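Local atomic coordinates of separin (Saccharomyces cerevisiae, PDB entry 5U1T), a protein that cleaves the MCD1/SCC1 subunit of cohesin as a cysteine protease at the onset of anaphase, allowing chromosomes to segregate, and is inactivated by securin beforehand. Residues Met610-Leu615 / Glu626-Ile631; Leu615-Phe620 / Leu826-Ile831; Asn619-Ser624 / Leu654-Ile659; Tyr648-Tyr653 / Asp660-Met665; Val832-His837 / Asp871-Thr876. One frame throughout, in Å; residues are numbered along the deposited sequence.

Contact 1. Residues Met610-Leu615 / Glu626-Ile631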
# COMPACT_ATOMS: atom_id res chain seq x y z
N MET A 610 1.67 13.14 7.40
CA MET A 610 0.47 12.88 6.61
C MET A 610 0.55 13.52 5.20
O MET A 610 -0.14 13.09 4.27
CB MET A 610 -0.75 13.37 7.37
CG MET A 610 -2.08 12.78 6.95
SD MET A 610 -2.07 11.07 6.31
CE MET A 610 -1.23 10.07 7.58
N LEU A 611 1.39 14.55 5.06
CA LEU A 611 1.47 15.34 3.83
C LEU A 611 2.41 14.68 2.84
O LEU A 611 2.10 14.59 1.65
CB LEU A 611 1.95 16.77 4.14
CG LEU A 611 2.13 17.75 2.98
CD1 LEU A 611 0.81 18.03 2.29
CD2 LEU A 611 2.76 19.04 3.46
N LEU A 612 3.57 14.26 3.36
CA LEU A 612 4.53 13.47 2.62
C LEU A 612 3.85 12.21 2.09
O LEU A 612 3.97 11.88 0.91
CB LEU A 612 5.71 13.09 3.52
CG LEU A 612 6.70 14.16 3.93
CD1 LEU A 612 7.76 13.56 4.80
CD2 LEU A 612 7.33 14.81 2.72
N CYS A 613 3.13 11.53 2.97
CA CYS A 613 2.41 10.32 2.59
C CYS A 613 1.31 10.57 1.55
O CYS A 613 1.10 9.72 0.69
CB CYS A 613 1.82 9.66 3.84
SG CYS A 613 0.64 8.33 3.55
N TYR A 614 0.63 11.70 1.60
CA TYR A 614 -0.41 11.94 0.60
C TYR A 614 0.19 12.45 -0.70
O TYR A 614 -0.38 12.24 -1.77
CB TYR A 614 -1.46 12.91 1.11
CG TYR A 614 -2.82 12.84 0.46
CD1 TYR A 614 -3.50 11.63 0.37
CD2 TYR A 614 -3.44 13.98 -0.03
CE1 TYR A 614 -4.76 11.56 -0.19
CE2 TYR A 614 -4.71 13.92 -0.60
CZ TYR A 614 -5.36 12.70 -0.68
OH TYR A 614 -6.61 12.61 -1.24
N LEU A 615 1.33 13.14 -0.62
CA LEU A 615 2.04 13.55 -1.81
C LEU A 615 2.53 12.30 -2.57
O LEU A 615 2.30 12.13 -3.77
CB LEU A 615 3.23 14.45 -1.47
CG LEU A 615 2.97 15.91 -1.11
CD1 LEU A 615 4.29 16.56 -0.77
CD2 LEU A 615 2.26 16.67 -2.21
N GLU A 626 11.05 18.57 -3.02
CA GLU A 626 11.32 19.92 -2.55
C GLU A 626 10.98 20.07 -1.06
O GLU A 626 11.75 20.65 -0.29
CB GLU A 626 10.55 20.92 -3.39
CG GLU A 626 10.71 22.31 -2.87
CD GLU A 626 9.68 23.24 -3.45
OE1 GLU A 626 9.01 22.79 -4.41
OE2 GLU A 626 9.56 24.38 -2.93
N LEU A 627 9.82 19.52 -0.68
CA LEU A 627 9.41 19.44 0.71
C LEU A 627 10.45 18.71 1.53
O LEU A 627 10.96 19.27 2.51
CB LEU A 627 8.05 18.73 0.83
CG LEU A 627 7.51 18.52 2.25
CD1 LEU A 627 7.65 19.77 3.12
CD2 LEU A 627 6.07 18.12 2.18
N SER A 628 10.76 17.47 1.16
CA SER A 628 11.72 16.65 1.92
C SER A 628 13.06 17.34 2.10
O SER A 628 13.63 17.32 3.20
CB SER A 628 11.95 15.31 1.23
OG SER A 628 10.97 14.37 1.64
N LEU A 629 13.57 17.93 1.03
CA LEU A 629 14.85 18.61 1.09
C LEU A 629 14.73 19.77 2.07
O LEU A 629 15.60 19.97 2.92
CB LEU A 629 15.30 19.10 -0.29
CG LEU A 629 15.72 18.08 -1.36
CD1 LEU A 629 16.25 18.82 -2.57
CD2 LEU A 629 16.74 17.08 -0.83
N CYS A 630 13.64 20.51 1.96
CA CYS A 630 13.45 21.66 2.81
C CYS A 630 13.39 21.28 4.30
O CYS A 630 14.00 21.94 5.14
CB CYS A 630 12.19 22.40 2.38
SG CYS A 630 11.93 23.86 3.36
N ILE A 631 12.67 20.21 4.62
CA ILE A 631 12.64 19.64 5.97
C ILE A 631 14.04 19.31 6.47
O ILE A 631 14.46 19.75 7.55
CB ILE A 631 11.78 18.37 6.04
CG1 ILE A 631 10.31 18.70 5.81
CG2 ILE A 631 12.01 17.62 7.35
CD1 ILE A 631 9.46 17.50 5.54
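Leu627 meets Leu611, Leu612 and Leu615 at once with its CD2 methyl, and this one methyl carries most of the contact. The nearest of the three is Leu612, whose CD2 lies 3.6 Å from Leu627 CD2. Leu611 CD2 comes to 3.7 Å from the same Leu627 CD2, while Leu615 CD1 closes in at 3.8 Å from it. With CG anti to the backbone N (chi1 177°), the branch of Leu627 starts out across the interface, and its side chain meets each of the three leucines at a slant. One turn further along helix 621-633 the packing is looser: Leu612 CD1 and Ile631 CD1 only graze each other at 4.4 Å. Ser628 OG rests 3.8 Å from Leu612 CD2, a van der Waals approach; the hydroxyl itself is hydrogen-bonded to Ala645 O of helix 642-655. Even on this looser side the touching residues are buried, and Tyr648 of helix 642-655 lies against Leu612. The exposed Leu629, by contrast, does not meet the leucines of 610-615 and packs on Leu649 of helix 642-655. With segment axes 11.2 Å apart, the two helices meet through branched side chains and not backbone to backbone. Near-antiparallel at 153° and joined by a short turn, helices 602-617 and 621-633 form an alpha-alpha hairpin, the basic element of an all-helical array such as the helical domain of separase.

Contact 2. Residues Leu615-Phe620 / Leu826-Ile831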
# COMPACT_ATOMS: atom_id res chain seq x y z
N LEU A 615 1.33 13.14 -0.62
CA LEU A 615 2.04 13.55 -1.81
C LEU A 615 2.53 12.30 -2.57
O LEU A 615 2.30 12.13 -3.77
CB LEU A 615 3.23 14.45 -1.47
CG LEU A 615 2.97 15.91 -1.11
CD1 LEU A 615 4.29 16.56 -0.77
CD2 LEU A 615 2.26 16.67 -2.21
N ASN A 616 3.20 11.43 -1.84
CA ASN A 616 3.73 10.20 -2.37
C ASN A 616 2.66 9.27 -2.96
O ASN A 616 2.85 8.69 -4.02
CB ASN A 616 4.47 9.48 -1.26
CG ASN A 616 4.84 8.09 -1.63
OD1 ASN A 616 3.99 7.18 -1.65
ND2 ASN A 616 6.12 7.88 -1.89
N PHE A 617 1.54 9.13 -2.28
CA PHE A 617 0.46 8.29 -2.77
C PHE A 617 -0.16 8.87 -4.04
O PHE A 617 -0.75 8.14 -4.83
CB PHE A 617 -0.56 8.11 -1.66
CG PHE A 617 -1.86 7.46 -2.08
CD1 PHE A 617 -2.93 8.24 -2.53
CD2 PHE A 617 -2.04 6.10 -1.95
CE1 PHE A 617 -4.13 7.66 -2.88
CE2 PHE A 617 -3.24 5.52 -2.29
CZ PHE A 617 -4.29 6.30 -2.77
N ASN A 618 -0.02 10.18 -4.25
CA ASN A 618 -0.55 10.81 -5.46
C ASN A 618 0.54 11.11 -6.48
O ASN A 618 0.28 11.74 -7.51
CB ASN A 618 -1.31 12.08 -5.13
CG ASN A 618 -2.70 11.80 -4.62
OD1 ASN A 618 -3.03 12.11 -3.47
ND2 ASN A 618 -3.52 11.18 -5.46
N ASN A 619 1.74 10.63 -6.19
CA ASN A 619 2.90 10.76 -7.06
C ASN A 619 3.17 12.24 -7.37
O ASN A 619 3.35 12.62 -8.51
CB ASN A 619 2.71 9.94 -8.36
CG ASN A 619 2.21 8.51 -8.10
OD1 ASN A 619 2.95 7.66 -7.58
ND2 ASN A 619 0.96 8.23 -8.48
N PHE A 620 3.19 13.08 -6.35
CA PHE A 620 3.53 14.49 -6.54
C PHE A 620 5.02 14.61 -6.33
O PHE A 620 5.48 15.46 -5.57
CB PHE A 620 2.78 15.39 -5.55
CG PHE A 620 1.36 15.69 -5.92
CD1 PHE A 620 0.59 14.80 -6.65
CD2 PHE A 620 0.78 16.89 -5.53
CE1 PHE A 620 -0.73 15.10 -6.97
CE2 PHE A 620 -0.54 17.18 -5.85
CZ PHE A 620 -1.30 16.28 -6.57
N LEU A 826 -14.35 1.63 -5.20
CA LEU A 826 -13.35 2.52 -4.66
C LEU A 826 -13.61 3.96 -5.04
O LEU A 826 -14.42 4.24 -5.90
CB LEU A 826 -12.02 2.16 -5.23
CG LEU A 826 -10.96 2.95 -4.53
CD1 LEU A 826 -11.56 3.13 -3.16
CD2 LEU A 826 -9.72 2.09 -4.46
N GLU A 827 -12.92 4.87 -4.38
CA GLU A 827 -13.07 6.27 -4.71
C GLU A 827 -11.77 7.04 -4.86
O GLU A 827 -11.82 8.15 -5.29
CB GLU A 827 -13.99 6.95 -3.70
CG GLU A 827 -15.46 6.97 -4.10
CD GLU A 827 -16.27 8.09 -3.46
OE1 GLU A 827 -16.20 9.24 -3.92
OE2 GLU A 827 -17.00 7.81 -2.49
N GLU A 828 -10.61 6.48 -4.53
CA GLU A 828 -9.36 7.24 -4.67
C GLU A 828 -8.99 7.40 -6.14
O GLU A 828 -8.66 6.45 -6.80
CB GLU A 828 -8.22 6.62 -3.88
CG GLU A 828 -8.51 6.46 -2.40
CD GLU A 828 -8.79 7.75 -1.69
OE1 GLU A 828 -8.06 8.72 -1.89
OE2 GLU A 828 -9.75 7.80 -0.92
N PRO A 829 -8.97 8.62 -6.61
CA PRO A 829 -8.78 8.90 -8.04
C PRO A 829 -7.47 8.38 -8.63
O PRO A 829 -7.47 7.84 -9.74
CB PRO A 829 -8.83 10.43 -8.10
CG PRO A 829 -9.73 10.79 -6.97
CD PRO A 829 -9.34 9.84 -5.87
N ILE A 830 -6.37 8.49 -7.91
CA ILE A 830 -5.12 7.99 -8.44
C ILE A 830 -5.12 6.50 -8.57
O ILE A 830 -4.44 5.95 -9.38
CB ILE A 830 -3.94 8.41 -7.57
CG1 ILE A 830 -2.64 8.03 -8.24
CG2 ILE A 830 -4.00 7.71 -6.25
CD1 ILE A 830 -2.30 8.90 -9.40
N ILE A 831 -5.90 5.83 -7.75
CA ILE A 831 -5.96 4.38 -7.84
C ILE A 831 -6.94 3.98 -8.93
O ILE A 831 -6.64 3.10 -9.74
CB ILE A 831 -6.38 3.74 -6.51
CG1 ILE A 831 -5.39 4.11 -5.41
CG2 ILE A 831 -6.42 2.23 -6.65
CD1 ILE A 831 -3.99 3.53 -5.60
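Phe617 reaches from the last turn of helix 602-617 to the start of helix 829-845, where Ile830 and Ile831 receive its ring. Its CB and CG serve as a stem and make no close approach to 826-831; chi1 of 170° sets CG anti to the backbone N. Further out, CD1 lies 3.9 Å from Ile830 CG2, and CE1 moves in to 3.4 Å from that same methyl as the two side chains slide past each other in opposite directions. CE2 meets Ile831 CD1 at 3.9 Å. At the tip, CZ touches Ile831 CG1 at 3.6 Å, and Glu828 CB stands at the ring edge, 4.1 Å from CZ. An alanine here would probably leave the methyl and methylene groups of Ile830 and Ile831 without their aromatic cover and open a gap between the two helix ends. The CG1-CD1 branch of Ile830 goes to the turn instead: its CD1 lies 3.5 Å from Asn619 ND2. Asn619, with positive phi, is the C-prime residue of the Schellman motif closing helix 602-617. Helix 782-805 packs on Phe617 through Leu786 and Lys790, and Leu578 of helix 578-590 lies against Asn618.

Contact 3. Residues Asn619-Ser624 / Leu654-Ile659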
# COMPACT_ATOMS: atom_id res chain seq x y z
N ASN A 619 1.74 10.63 -6.19
CA ASN A 619 2.90 10.76 -7.06
C ASN A 619 3.17 12.24 -7.37
O ASN A 619 3.35 12.62 -8.51
CB ASN A 619 2.71 9.94 -8.36
CG ASN A 619 2.21 8.51 -8.10
OD1 ASN A 619 2.95 7.66 -7.58
ND2 ASN A 619 0.96 8.23 -8.48
N PHE A 620 3.19 13.08 -6.35
CA PHE A 620 3.53 14.49 -6.54
C PHE A 620 5.02 14.61 -6.33
O PHE A 620 5.48 15.46 -5.57
CB PHE A 620 2.78 15.39 -5.55
CG PHE A 620 1.36 15.69 -5.92
CD1 PHE A 620 0.59 14.80 -6.65
CD2 PHE A 620 0.78 16.89 -5.53
CE1 PHE A 620 -0.73 15.10 -6.97
CE2 PHE A 620 -0.54 17.18 -5.85
CZ PHE A 620 -1.30 16.28 -6.57
N ASP A 621 5.78 13.75 -7.01
CA ASP A 621 7.17 13.49 -6.66
C ASP A 621 8.08 14.73 -6.64
O ASP A 621 9.07 14.76 -5.90
CB ASP A 621 7.74 12.43 -7.63
CG ASP A 621 6.83 11.20 -7.76
OD1 ASP A 621 6.25 10.76 -6.74
OD2 ASP A 621 6.69 10.67 -8.88
N LYS A 622 7.75 15.75 -7.43
CA LYS A 622 8.53 16.98 -7.47
C LYS A 622 8.40 17.73 -6.14
O LYS A 622 9.40 18.08 -5.49
CB LYS A 622 8.06 17.85 -8.63
CG LYS A 622 8.94 19.04 -8.97
CD LYS A 622 8.34 19.81 -10.14
CE LYS A 622 9.37 20.18 -11.20
NZ LYS A 622 10.32 21.30 -10.80
N LEU A 623 7.15 17.97 -5.76
CA LEU A 623 6.81 18.58 -4.48
C LEU A 623 7.38 17.75 -3.34
O LEU A 623 7.97 18.29 -2.41
CB LEU A 623 5.28 18.73 -4.33
CG LEU A 623 4.69 19.83 -5.21
CD1 LEU A 623 3.18 19.87 -5.14
CD2 LEU A 623 5.29 21.17 -4.84
N SER A 624 7.23 16.44 -3.43
CA SER A 624 7.84 15.57 -2.43
C SER A 624 9.33 15.85 -2.24
O SER A 624 9.80 15.97 -1.11
CB SER A 624 7.60 14.10 -2.80
OG SER A 624 6.27 13.71 -2.48
N LEU A 654 13.01 7.40 -6.75
CA LEU A 654 12.64 6.17 -7.43
C LEU A 654 11.42 6.37 -8.33
O LEU A 654 11.44 5.95 -9.48
CB LEU A 654 12.37 5.07 -6.41
CG LEU A 654 13.56 4.61 -5.57
CD1 LEU A 654 13.07 3.73 -4.45
CD2 LEU A 654 14.59 3.86 -6.38
N SER A 655 10.37 7.01 -7.84
CA SER A 655 9.20 7.21 -8.69
C SER A 655 9.55 8.03 -9.94
O SER A 655 8.94 7.87 -11.00
CB SER A 655 8.08 7.87 -7.91
OG SER A 655 6.87 7.91 -8.65
N LEU A 656 10.56 8.89 -9.84
CA LEU A 656 10.95 9.68 -11.00
C LEU A 656 12.13 9.04 -11.76
O LEU A 656 12.76 9.67 -12.63
CB LEU A 656 11.29 11.11 -10.58
CG LEU A 656 10.01 11.88 -10.30
CD1 LEU A 656 10.28 13.33 -9.93
CD2 LEU A 656 9.04 11.81 -11.46
N TYR A 657 12.38 7.76 -11.45
CA TYR A 657 13.50 6.98 -12.01
C TYR A 657 14.82 7.75 -11.96
O TYR A 657 15.65 7.67 -12.86
CB TYR A 657 13.17 6.50 -13.44
CG TYR A 657 12.17 5.36 -13.46
CD1 TYR A 657 10.79 5.61 -13.48
CD2 TYR A 657 12.59 4.04 -13.44
CE1 TYR A 657 9.89 4.59 -13.48
CE2 TYR A 657 11.68 3.01 -13.44
CZ TYR A 657 10.33 3.28 -13.46
OH TYR A 657 9.43 2.23 -13.46
N MET A 658 15.01 8.48 -10.87
CA MET A 658 16.30 9.11 -10.63
C MET A 658 17.16 8.12 -9.86
O MET A 658 17.40 8.29 -8.67
CB MET A 658 16.13 10.42 -9.88
CG MET A 658 15.11 11.37 -10.48
SD MET A 658 15.18 12.96 -9.62
CE MET A 658 13.71 13.75 -10.22
N ILE A 659 17.61 7.09 -10.55
CA ILE A 659 18.27 5.99 -9.87
C ILE A 659 19.58 6.46 -9.24
O ILE A 659 19.95 6.01 -8.16
CB ILE A 659 18.51 4.79 -10.82
CG1 ILE A 659 17.27 3.91 -10.90
CG2 ILE A 659 19.58 3.89 -10.28
CD1 ILE A 659 16.08 4.56 -11.50
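Ser655 OG donates a 2.8 Å hydrogen bond to Asp621 OD2, the one hydrogen bond between the two segments. The hydroxyl approaches from above the carboxylate, 41° out of its plane. Placed anti to the backbone N (chi1 -172°), Ser655 OG projects from the final turn of helix 642-655 toward the first turn of helix 621-633. The same aspartate also offers an apolar surface: Asp621 CB packs 3.5 Å from both CD1 and CG of Leu656, so that one side chain pairs with a hydroxyl and a leucine at once. Tyr895 and Phe896 of helix 893-896 also touch Leu656, and Lys622 N is hydrogen-bonded to Tyr895 OH. Leu656 is where the chain leaves helical geometry; Tyr657, with positive phi, then ends helix 642-655 in a Schellman motif, Met658 N bonding to Tyr653 O. This matches the Schellman turn just before Asp621, and the contact thus brings together the tight turns of two helical hairpins, as in stacked alpha-alpha arrays.

Contact 4. Residues Tyr648-Tyr653 / Asp660-Met665; sequences YLLEAY and DDALMM
Tyr653 lays one face of its ring on Asp661, and around this pair helices 642-655 and 659-672 form an antiparallel alpha-alpha hairpin with segment axes only 8.6 Å apart. Asp661 CB lies over the ring centre in a CH-pi contact, 3.5 Å from the Tyr653 centroid and 14° off the normal, while the carboxylate of Asp661 is salt-bridged to Lys902 NZ through OD1. Met665 approaches the same ring differently. Its chain bends at both chi2 and chi3 (38°), the latter placing CE in the ring plane at the edge, 3.4 Å from Tyr653 CE2. An alanine in place of Tyr653 would probably leave Asp661 CB without its aromatic cover and Met665 CE free to turn, since only the CB touching Ala662 would remain. Leu650 packs beside it, its CG anti to the backbone N (chi1 -176°) and carrying CD1 to within 3.4 Å of Ala662 O. The same Leu650 CD1 lies 3.6 Å from Met665 CB and 3.8 Å from Ala662 CB, its side chain sliding past Met665 in the opposite direction. The small Ala662, whose CA is 5.5 Å from Leu650 CA, allows this close approach of the backbones. Met665 finishes against Leu649, crossing it at about a right angle with SD 4.1 Å from Leu649 CD2.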
# COMPACT_ATOMS: atom_id res chain seq x y z
N TYR A 648 10.98 9.35 2.38
CA TYR A 648 10.05 9.78 1.34
C TYR A 648 10.79 10.45 0.18
O TYR A 648 10.28 10.48 -0.95
CB TYR A 648 8.97 10.71 1.92
CG TYR A 648 7.78 9.96 2.49
CD1 TYR A 648 6.94 9.23 1.66
CD2 TYR A 648 7.51 9.98 3.86
CE1 TYR A 648 5.86 8.55 2.16
CE2 TYR A 648 6.41 9.29 4.37
CZ TYR A 648 5.59 8.58 3.52
OH TYR A 648 4.50 7.89 4.00
N LEU A 649 11.98 10.97 0.45
CA LEU A 649 12.82 11.51 -0.61
C LEU A 649 13.29 10.36 -1.52
O LEU A 649 13.36 10.50 -2.75
CB LEU A 649 14.00 12.27 -0.01
CG LEU A 649 15.01 12.94 -0.93
CD1 LEU A 649 14.34 13.90 -1.92
CD2 LEU A 649 16.02 13.68 -0.07
N LEU A 650 13.61 9.24 -0.89
CA LEU A 650 14.07 8.04 -1.57
C LEU A 650 13.00 7.51 -2.53
O LEU A 650 13.27 7.26 -3.70
CB LEU A 650 14.47 6.96 -0.55
CG LEU A 650 15.07 5.67 -1.09
CD1 LEU A 650 16.01 5.98 -2.25
CD2 LEU A 650 15.78 4.85 -0.01
N GLU A 651 11.78 7.37 -2.02
CA GLU A 651 10.67 6.88 -2.82
C GLU A 651 10.35 7.85 -3.96
O GLU A 651 9.92 7.42 -5.02
CB GLU A 651 9.44 6.65 -1.94
CG GLU A 651 9.69 5.67 -0.78
CD GLU A 651 9.59 4.20 -1.20
OE1 GLU A 651 8.50 3.60 -0.98
OE2 GLU A 651 10.58 3.62 -1.74
N ALA A 652 10.58 9.14 -3.76
CA ALA A 652 10.30 10.13 -4.80
C ALA A 652 11.34 10.08 -5.92
O ALA A 652 10.99 10.16 -7.09
CB ALA A 652 10.23 11.53 -4.20
N TYR A 653 12.62 9.96 -5.56
CA TYR A 653 13.66 9.73 -6.55
C TYR A 653 13.34 8.51 -7.41
O TYR A 653 13.39 8.57 -8.64
CB TYR A 653 15.02 9.56 -5.87
CG TYR A 653 15.63 10.86 -5.42
CD1 TYR A 653 15.35 12.04 -6.09
CD2 TYR A 653 16.50 10.91 -4.34
CE1 TYR A 653 15.90 13.24 -5.69
CE2 TYR A 653 17.07 12.11 -3.92
CZ TYR A 653 16.77 13.27 -4.60
OH TYR A 653 17.32 14.47 -4.20
N ASP A 660 20.26 7.39 -9.91
CA ASP A 660 21.47 7.99 -9.36
C ASP A 660 21.28 8.45 -7.91
O ASP A 660 21.98 8.00 -7.01
CB ASP A 660 21.93 9.19 -10.22
CG ASP A 660 22.86 8.78 -11.38
OD1 ASP A 660 23.34 7.62 -11.43
OD2 ASP A 660 23.12 9.65 -12.25
N ASP A 661 20.31 9.34 -7.70
CA ASP A 661 20.14 9.93 -6.38
C ASP A 661 19.57 8.93 -5.38
O ASP A 661 19.89 8.98 -4.20
CB ASP A 661 19.24 11.16 -6.45
CG ASP A 661 19.82 12.23 -7.33
OD1 ASP A 661 20.91 12.75 -7.00
OD2 ASP A 661 19.19 12.54 -8.37
N ALA A 662 18.72 8.04 -5.87
CA ALA A 662 18.20 6.97 -5.03
C ALA A 662 19.32 6.10 -4.44
O ALA A 662 19.24 5.68 -3.29
CB ALA A 662 17.24 6.12 -5.82
N LEU A 663 20.36 5.85 -5.20
CA LEU A 663 21.40 4.95 -4.72
C LEU A 663 22.28 5.66 -3.68
O LEU A 663 22.72 5.03 -2.71
CB LEU A 663 22.22 4.40 -5.88
CG LEU A 663 21.45 3.48 -6.86
CD1 LEU A 663 22.28 3.14 -8.09
CD2 LEU A 663 20.97 2.21 -6.16
N MET A 664 22.52 6.96 -3.88
CA MET A 664 23.24 7.76 -2.89
C MET A 664 22.47 7.71 -1.60
O MET A 664 23.03 7.51 -0.51
CB MET A 664 23.41 9.21 -3.36
CG MET A 664 24.33 9.38 -4.58
SD MET A 664 24.31 11.02 -5.36
CE MET A 664 24.61 12.11 -3.95
N MET A 665 21.16 7.87 -1.74
CA MET A 665 20.22 7.75 -0.63
C MET A 665 20.34 6.39 0.05
O MET A 665 20.49 6.33 1.27
CB MET A 665 18.80 7.97 -1.15
CG MET A 665 17.83 8.64 -0.20
SD MET A 665 18.29 10.33 0.19
CE MET A 665 18.93 10.93 -1.38

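Contact 5. Residues Val832-His837 / Asp871-Thr876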
# COMPACT_ATOMS: atom_id res chain seq x y z
N VAL A 832 -8.09 4.63 -8.97
CA VAL A 832 -9.07 4.39 -10.01
C VAL A 832 -8.47 4.67 -11.38
O VAL A 832 -8.61 3.85 -12.30
CB VAL A 832 -10.33 5.24 -9.78
CG1 VAL A 832 -11.28 5.15 -10.95
CG2 VAL A 832 -11.02 4.79 -8.51
N TYR A 833 -7.77 5.79 -11.53
CA TYR A 833 -7.15 6.09 -12.81
C TYR A 833 -6.14 5.01 -13.22
O TYR A 833 -6.25 4.44 -14.29
CB TYR A 833 -6.43 7.44 -12.83
CG TYR A 833 -5.72 7.60 -14.15
CD1 TYR A 833 -6.45 7.71 -15.33
CD2 TYR A 833 -4.33 7.53 -14.25
CE1 TYR A 833 -5.84 7.80 -16.55
CE2 TYR A 833 -3.70 7.61 -15.48
CZ TYR A 833 -4.46 7.74 -16.63
OH TYR A 833 -3.87 7.82 -17.87
N ARG A 834 -5.16 4.74 -12.36
CA ARG A 834 -4.11 3.80 -12.69
C ARG A 834 -4.66 2.43 -13.06
O ARG A 834 -4.14 1.78 -13.98
CB ARG A 834 -3.12 3.64 -11.53
CG ARG A 834 -2.23 4.81 -11.30
CD ARG A 834 -1.50 5.22 -12.55
NE ARG A 834 -0.71 6.41 -12.30
CZ ARG A 834 0.56 6.39 -11.90
NH1 ARG A 834 1.19 5.23 -11.74
NH2 ARG A 834 1.22 7.53 -11.68
N CYS A 835 -5.71 2.00 -12.37
CA CYS A 835 -6.29 0.70 -12.67
C CYS A 835 -6.98 0.72 -14.03
O CYS A 835 -6.87 -0.23 -14.79
CB CYS A 835 -7.28 0.28 -11.59
SG CYS A 835 -6.53 -0.26 -10.07
N LEU A 836 -7.69 1.80 -14.32
CA LEU A 836 -8.35 1.91 -15.61
C LEU A 836 -7.33 2.00 -16.75
O LEU A 836 -7.61 1.54 -17.86
CB LEU A 836 -9.28 3.11 -15.64
CG LEU A 836 -10.59 2.91 -14.87
CD1 LEU A 836 -11.41 4.20 -14.85
CD2 LEU A 836 -11.37 1.75 -15.46
N HIS A 837 -6.17 2.60 -16.48
CA HIS A 837 -5.11 2.72 -17.47
C HIS A 837 -4.55 1.35 -17.77
O HIS A 837 -4.29 1.03 -18.92
CB HIS A 837 -4.01 3.65 -16.98
CG HIS A 837 -2.75 3.61 -17.81
ND1 HIS A 837 -2.65 4.20 -19.05
CD2 HIS A 837 -1.53 3.08 -17.54
CE1 HIS A 837 -1.42 4.03 -19.52
NE2 HIS A 837 -0.72 3.36 -18.62
N ASP A 871 1.64 15.38 -11.07
CA ASP A 871 1.91 13.96 -11.29
C ASP A 871 2.37 13.63 -12.74
O ASP A 871 1.55 13.31 -13.60
CB ASP A 871 0.66 13.15 -10.95
CG ASP A 871 0.91 11.66 -10.96
OD1 ASP A 871 2.04 11.23 -11.32
OD2 ASP A 871 -0.03 10.91 -10.62
N ILE A 872 3.68 13.67 -12.98
CA ILE A 872 4.18 13.50 -14.35
C ILE A 872 4.00 12.05 -14.82
O ILE A 872 3.71 11.83 -15.98
CB ILE A 872 5.67 13.93 -14.49
CG1 ILE A 872 6.11 13.86 -15.95
CG2 ILE A 872 6.59 13.08 -13.63
CD1 ILE A 872 5.19 14.57 -16.93
N THR A 873 4.14 11.09 -13.92
CA THR A 873 3.98 9.70 -14.29
C THR A 873 2.51 9.35 -14.65
O THR A 873 2.29 8.52 -15.53
CB THR A 873 4.52 8.74 -13.19
OG1 THR A 873 3.83 8.95 -11.96
CG2 THR A 873 5.99 8.98 -12.95
N SER A 874 1.52 9.99 -14.03
CA SER A 874 0.15 9.81 -14.51
C SER A 874 -0.13 10.56 -15.81
O SER A 874 -0.98 10.14 -16.59
CB SER A 874 -0.88 10.28 -13.48
OG SER A 874 -1.05 9.35 -12.43
N LEU A 875 0.56 11.68 -16.03
CA LEU A 875 0.34 12.50 -17.23
C LEU A 875 0.89 11.81 -18.47
O LEU A 875 0.22 11.76 -19.52
CB LEU A 875 0.98 13.88 -17.08
CG LEU A 875 0.88 14.76 -18.32
CD1 LEU A 875 -0.55 15.17 -18.65
CD2 LEU A 875 1.78 15.97 -18.19
N THR A 876 2.10 11.27 -18.37
CA THR A 876 2.70 10.57 -19.49
C THR A 876 1.86 9.33 -19.83
O THR A 876 1.67 9.01 -21.01
CB THR A 876 4.15 10.18 -19.22
OG1 THR A 876 4.24 9.41 -18.02
CG2 THR A 876 5.00 11.43 -19.09
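Ser874 OG is held by three bonds: it accepts from Arg834 NE and from Arg834 NH2, each at 3.0 Å, and donates to Asp871 OD2 at 2.6 Å. Both nitrogens grip the one oxygen side-on, the NE bond at an N-H...O angle of 150°, and OG lies in the guanidinium plane. Arg834 starts with CG anti to the carbonyl carbon (chi1 -72°) and bends at chi2 on its way there. Behind OG, Asp871 caps helix 872-881: its OD1 accepts from Ser874 N at 3.0 Å and, on its syn lone pair, from Thr873 OG1. Ser874 OG thus bridges guanidinium and carboxylate, whereas the direct salt bridge from Arg834 NH2 to Asp871 OD2 is long at 3.8 Å, with a weak bond to Thr873 OG1 beside it. The positive charge and the helix start would both be expected to favour an ionised Asp871. Outside this polar cluster, Tyr833 CE2 packs 3.9 Å from Ser874 O. The two segments run at 35°, with Phe863 and Ala862 of helix 849-863 against Tyr833; Phe878 also touches Tyr833, and Ile872 packs on Leu656.

Overall arrangement
The five contacts make one continuous patch in the middle of the helical region, away from the probable catalytic cysteine of the protease domain. Along the chain, helices 602-617, 621-633, 642-655 and 659-672 come in that order, with the short helix 635-638 between the second and third, and build contacts 1, 3 and 4; contacts 3 and 4 are centred about 8 Å apart and share helix 642-655. Contact 2 then reaches over 200 residues ahead to helix 829-845, which contact 5, centred about 9 Å away, joins to helix 872-881. Asn619, common to contacts 2 and 3, also packs on Arg834 and Asp871 of contact 5. Local hairpins are thus tied to a distant part of the chain, consistent with a compact central helical block.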